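Long-range contact in CTP:phosphocholine Cytidylyltransferase (Streptococcus pneumoniae, PDB 1JYK), which catalyses the transfer of a cytidylyl group from CTP to phosphocholine, yielding CDP-choline and pyrophosphate: residues K115-N128 and S180-V194. Sequence-based numbering, arbitrary orientation.
Sequences KEELANSYVIDADN and SGVSFWDAPTAEKIV
The antiparallel pairing of strands 121-125 and 182-185, in the mixed central sheet of this nucleotidyltransferase, starts from a G1 beta bulge in which N120 and S121 both face W185. The N of N120 lies 2.7 Å from the O of W185, a weak, bent bond; S121 N makes a second, longer and also weak bond to the same oxygen. Regular pairing follows, with V123 N donating to S183 O at 2.8 Å and D125 N to G181 O at 2.9 Å. On one face, the edge of F184 is turned toward the ring face of Y122, with the planes at 58°; F184 CB also sits over that face, 4.1 Å from the centroid. CG of F184 is anti to its backbone N (chi1 173°), which directs the ring across to the bulge end of strand 121-125, where CE1 touches N120 C at 3.5 Å. On the other face, W185 NE1 donates to S183 OG while CD1 rests 3.8 Å from V123 CG2. Beyond the bulge, A190 CB presses closely on the backbone of A119, and L118 CD2 meets I193 CG2 at 3.6 Å, so the first turns of helix 187-201 pack against the 118-121 beta turn; D186 N-caps this helix through T189 N. Strand 27-32 flanks 121-125 in parallel and strand 142-149 flanks 182-185 antiparallel, so the pair links the parallel strands beginning with 27-32 to the part of the sheet built around 142-149.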
# COMPACT_ATOMS: atom_id res chain seq x y z
N LYS A 115 10.20 4.38 8.34
CA LYS A 115 9.71 3.64 9.49
C LYS A 115 9.23 4.49 10.65
O LYS A 115 8.23 4.16 11.29
CB LYS A 115 10.76 2.64 9.98
CG LYS A 115 12.01 3.26 10.59
CD LYS A 115 13.11 2.21 10.68
CE LYS A 115 14.38 2.78 11.31
NZ LYS A 115 14.31 2.73 12.78
N GLU A 116 9.91 5.60 10.91
CA GLU A 116 9.50 6.44 12.03
C GLU A 116 8.22 7.23 11.74
O GLU A 116 7.69 7.91 12.62
CB GLU A 116 10.64 7.38 12.42
CG GLU A 116 11.98 6.66 12.69
CD GLU A 116 11.90 5.55 13.76
OE1 GLU A 116 11.04 5.64 14.66
OE2 GLU A 116 12.69 4.59 13.69
N GLU A 117 7.71 7.12 10.52
CA GLU A 117 6.49 7.82 10.12
C GLU A 117 5.29 6.87 10.12
O GLU A 117 4.17 7.28 9.86
CB GLU A 117 6.65 8.40 8.72
CG GLU A 117 7.86 9.29 8.56
CD GLU A 117 7.56 10.74 8.90
OE1 GLU A 117 6.41 11.04 9.29
OE2 GLU A 117 8.47 11.58 8.77
N LEU A 118 5.54 5.60 10.41
CA LEU A 118 4.48 4.60 10.39
C LEU A 118 3.30 4.85 11.34
O LEU A 118 2.15 4.60 10.97
CB LEU A 118 5.06 3.21 10.66
CG LEU A 118 4.12 2.03 10.39
CD1 LEU A 118 3.57 2.09 8.97
CD2 LEU A 118 4.89 0.74 10.61
N ALA A 119 3.59 5.34 12.54
CA ALA A 119 2.55 5.59 13.53
C ALA A 119 1.40 6.46 13.03
O ALA A 119 1.61 7.58 12.56
CB ALA A 119 3.16 6.23 14.78
N ASN A 120 0.18 5.93 13.14
CA ASN A 120 -1.03 6.63 12.71
C ASN A 120 -0.99 6.98 11.24
O ASN A 120 -1.44 8.05 10.82
CB ASN A 120 -1.22 7.88 13.54
CG ASN A 120 -1.55 7.56 14.98
OD1 ASN A 120 -2.39 6.71 15.26
ND2 ASN A 120 -0.87 8.23 15.91
N SER A 121 -0.46 6.06 10.44
CA SER A 121 -0.34 6.27 9.01
C SER A 121 -0.99 5.18 8.16
O SER A 121 -1.06 4.02 8.56
CB SER A 121 1.14 6.39 8.65
OG SER A 121 1.32 6.39 7.24
N TYR A 122 -1.49 5.59 7.00
CA TYR A 122 -2.07 4.66 6.04
C TYR A 122 -0.88 4.26 5.18
O TYR A 122 0.05 5.05 5.00
CB TYR A 122 -3.08 5.36 5.12
CG TYR A 122 -4.46 5.51 5.70
CD1 TYR A 122 -5.42 4.51 5.54
CD2 TYR A 122 -4.80 6.64 6.44
CE1 TYR A 122 -6.69 4.64 6.10
CE2 TYR A 122 -6.07 6.78 7.01
CZ TYR A 122 -7.00 5.77 6.84
OH TYR A 122 -8.23 5.91 7.42
N VAL A 123 -0.89 3.03 4.68
CA VAL A 123 0.15 2.56 3.78
C VAL A 123 -0.67 2.18 2.57
O VAL A 123 -1.59 1.37 2.67
CB VAL A 123 0.91 1.32 4.34
CG1 VAL A 123 1.87 0.78 3.28
CG2 VAL A 123 1.68 1.71 5.60
N ILE A 124 -0.35 2.76 1.42
CA ILE A 124 -1.11 2.54 0.21
C ILE A 124 -0.27 2.10 -0.98
O ILE A 124 0.77 2.68 -1.26
CB ILE A 124 -1.85 3.83 -0.17
CG1 ILE A 124 -2.76 4.24 0.99
CG2 ILE A 124 -2.64 3.65 -1.47
CD1 ILE A 124 -2.83 5.74 1.21
N ASP A 125 -0.74 1.07 -1.69
CA ASP A 125 -0.05 0.60 -2.88
C ASP A 125 -0.49 1.55 -3.99
O ASP A 125 -1.68 1.86 -4.10
CB ASP A 125 -0.48 -0.83 -3.24
CG ASP A 125 0.12 -1.88 -2.32
OD1 ASP A 125 1.02 -1.56 -1.51
OD2 ASP A 125 -0.33 -3.05 -2.41
N ALA A 126 0.45 2.00 -4.81
CA ALA A 126 0.14 2.94 -5.87
C ALA A 126 -0.45 2.36 -7.15
O ALA A 126 -0.87 3.11 -8.03
CB ALA A 126 1.39 3.75 -6.21
N ASP A 127 -0.50 1.03 -7.27
CA ASP A 127 -1.05 0.42 -8.48
C ASP A 127 -2.49 -0.07 -8.37
O ASP A 127 -2.87 -1.06 -9.01
CB ASP A 127 -0.15 -0.72 -8.95
CG ASP A 127 0.23 -1.66 -7.83
OD1 ASP A 127 -0.45 -1.65 -6.78
OD2 ASP A 127 1.22 -2.39 -8.01
N ASN A 128 -3.29 0.61 -7.57
CA ASN A 128 -4.68 0.26 -7.40
C ASN A 128 -5.54 1.48 -7.72
O ASN A 128 -5.13 2.61 -7.46
CB ASN A 128 -4.97 -0.15 -5.95
CG ASN A 128 -4.44 -1.53 -5.63
OD1 ASN A 128 -4.34 -2.39 -6.51
ND2 ASN A 128 -4.10 -1.76 -4.36
N SER A 180 -5.18 -6.02 0.46
CA SER A 180 -5.53 -5.31 -0.77
C SER A 180 -4.78 -4.04 -1.17
O SER A 180 -5.09 -3.45 -2.20
CB SER A 180 -7.03 -5.02 -0.75
OG SER A 180 -7.75 -6.15 -0.29
N GLY A 181 -3.82 -3.61 -0.37
CA GLY A 181 -3.10 -2.41 -0.74
C GLY A 181 -3.47 -1.15 0.01
O GLY A 181 -2.99 -0.06 -0.33
N VAL A 182 -4.36 -1.27 0.99
CA VAL A 182 -4.75 -0.13 1.82
C VAL A 182 -4.84 -0.65 3.25
O VAL A 182 -5.57 -1.60 3.54
CB VAL A 182 -6.12 0.48 1.41
CG1 VAL A 182 -6.44 1.68 2.30
CG2 VAL A 182 -6.10 0.91 -0.06
N SER A 183 -4.07 -0.03 4.14
CA SER A 183 -4.06 -0.42 5.54
C SER A 183 -3.71 0.80 6.39
O SER A 183 -3.12 1.76 5.89
CB SER A 183 -3.04 -1.55 5.78
OG SER A 183 -1.71 -1.16 5.46
N PHE A 184 -4.08 0.76 7.67
CA PHE A 184 -3.80 1.85 8.59
C PHE A 184 -3.16 1.27 9.84
O PHE A 184 -3.53 0.18 10.28
CB PHE A 184 -5.08 2.59 8.97
CG PHE A 184 -4.89 3.62 10.04
CD1 PHE A 184 -4.43 4.91 9.72
CD2 PHE A 184 -5.14 3.32 11.38
CE1 PHE A 184 -4.23 5.87 10.71
CE2 PHE A 184 -4.93 4.27 12.38
CZ PHE A 184 -4.48 5.55 12.04
N TRP A 185 -2.20 1.98 10.42
CA TRP A 185 -1.50 1.50 11.60
C TRP A 185 -1.49 2.50 12.73
O TRP A 185 -1.10 3.65 12.54
CB TRP A 185 -0.07 1.11 11.20
CG TRP A 185 -0.12 0.16 10.08
CD1 TRP A 185 -0.09 0.46 8.74
CD2 TRP A 185 -0.41 -1.24 10.17
NE1 TRP A 185 -0.37 -0.67 8.00
CE2 TRP A 185 -0.57 -1.73 8.85
CE3 TRP A 185 -0.57 -2.13 11.25
CZ2 TRP A 185 -0.87 -3.06 8.58
CZ3 TRP A 185 -0.87 -3.46 10.98
CH2 TRP A 185 -1.02 -3.91 9.65
N ASP A 186 -1.94 2.07 13.91
CA ASP A 186 -1.95 2.95 15.07
C ASP A 186 -0.54 3.02 15.68
O ASP A 186 0.34 2.25 15.29
CB ASP A 186 -2.98 2.50 16.12
CG ASP A 186 -2.73 1.10 16.63
OD1 ASP A 186 -1.56 0.71 16.77
OD2 ASP A 186 -3.72 0.39 16.89
N ALA A 187 -0.34 3.95 16.61
CA ALA A 187 0.96 4.16 17.23
C ALA A 187 1.52 2.93 17.97
O ALA A 187 2.66 2.54 17.75
CB ALA A 187 0.89 5.36 18.17
N PRO A 188 0.73 2.33 18.87
CA PRO A 188 1.25 1.16 19.58
C PRO A 188 1.69 0.04 18.63
O PRO A 188 2.72 -0.61 18.84
CB PRO A 188 0.09 0.73 20.47
CG PRO A 188 -0.75 1.95 20.62
CD PRO A 188 -0.62 2.69 19.33
N THR A 189 0.90 -0.20 17.58
CA THR A 189 1.21 -1.25 16.61
C THR A 189 2.45 -0.90 15.79
O THR A 189 3.33 -1.74 15.58
CB THR A 189 0.03 -1.51 15.65
OG1 THR A 189 -1.18 -1.70 16.39
CG2 THR A 189 0.29 -2.76 14.81
N ALA A 190 2.51 0.35 15.33
CA ALA A 190 3.64 0.83 14.52
C ALA A 190 4.95 0.71 15.30
O ALA A 190 6.01 0.40 14.73
CB ALA A 190 3.40 2.28 14.11
N GLU A 191 4.88 0.97 16.60
CA GLU A 191 6.06 0.90 17.45
C GLU A 191 6.61 -0.52 17.43
O GLU A 191 7.82 -0.73 17.29
CB GLU A 191 5.70 1.31 18.87
CG GLU A 191 6.89 1.50 19.77
CD GLU A 191 6.49 1.70 21.22
OE1 GLU A 191 5.60 0.96 21.70
OE2 GLU A 191 7.05 2.60 21.87
N LYS A 192 5.73 -1.51 17.57
CA LYS A 192 6.15 -2.90 17.55
C LYS A 192 6.72 -3.25 16.18
O LYS A 192 7.76 -3.90 16.08
CB LYS A 192 4.96 -3.82 17.86
CG LYS A 192 4.48 -3.73 19.30
CD LYS A 192 3.54 -4.87 19.63
CE LYS A 192 3.82 -5.42 21.02
NZ LYS A 192 2.72 -6.30 21.49
N ILE A 193 6.05 -2.82 15.13
CA ILE A 193 6.51 -3.11 13.78
C ILE A 193 7.89 -2.49 13.49
O ILE A 193 8.72 -3.10 12.81
CB ILE A 193 5.48 -2.62 12.73
CG1 ILE A 193 4.26 -3.54 12.76
CG2 ILE A 193 6.09 -2.61 11.33
CD1 ILE A 193 3.02 -2.94 12.11
N VAL A 194 8.15 -1.30 14.02
CA VAL A 194 9.45 -0.66 13.77
C VAL A 194 10.56 -1.49 14.42
O VAL A 194 11.64 -1.65 13.85
CB VAL A 194 9.50 0.79 14.32
CG1 VAL A 194 10.93 1.32 14.28
CG2 VAL A 194 8.58 1.69 13.49
O HOH W 1 -2.59 5.73 17.82
O HOH W 2 -1.33 -1.28 2.66
O HOH W 3 -4.02 0.67 -3.13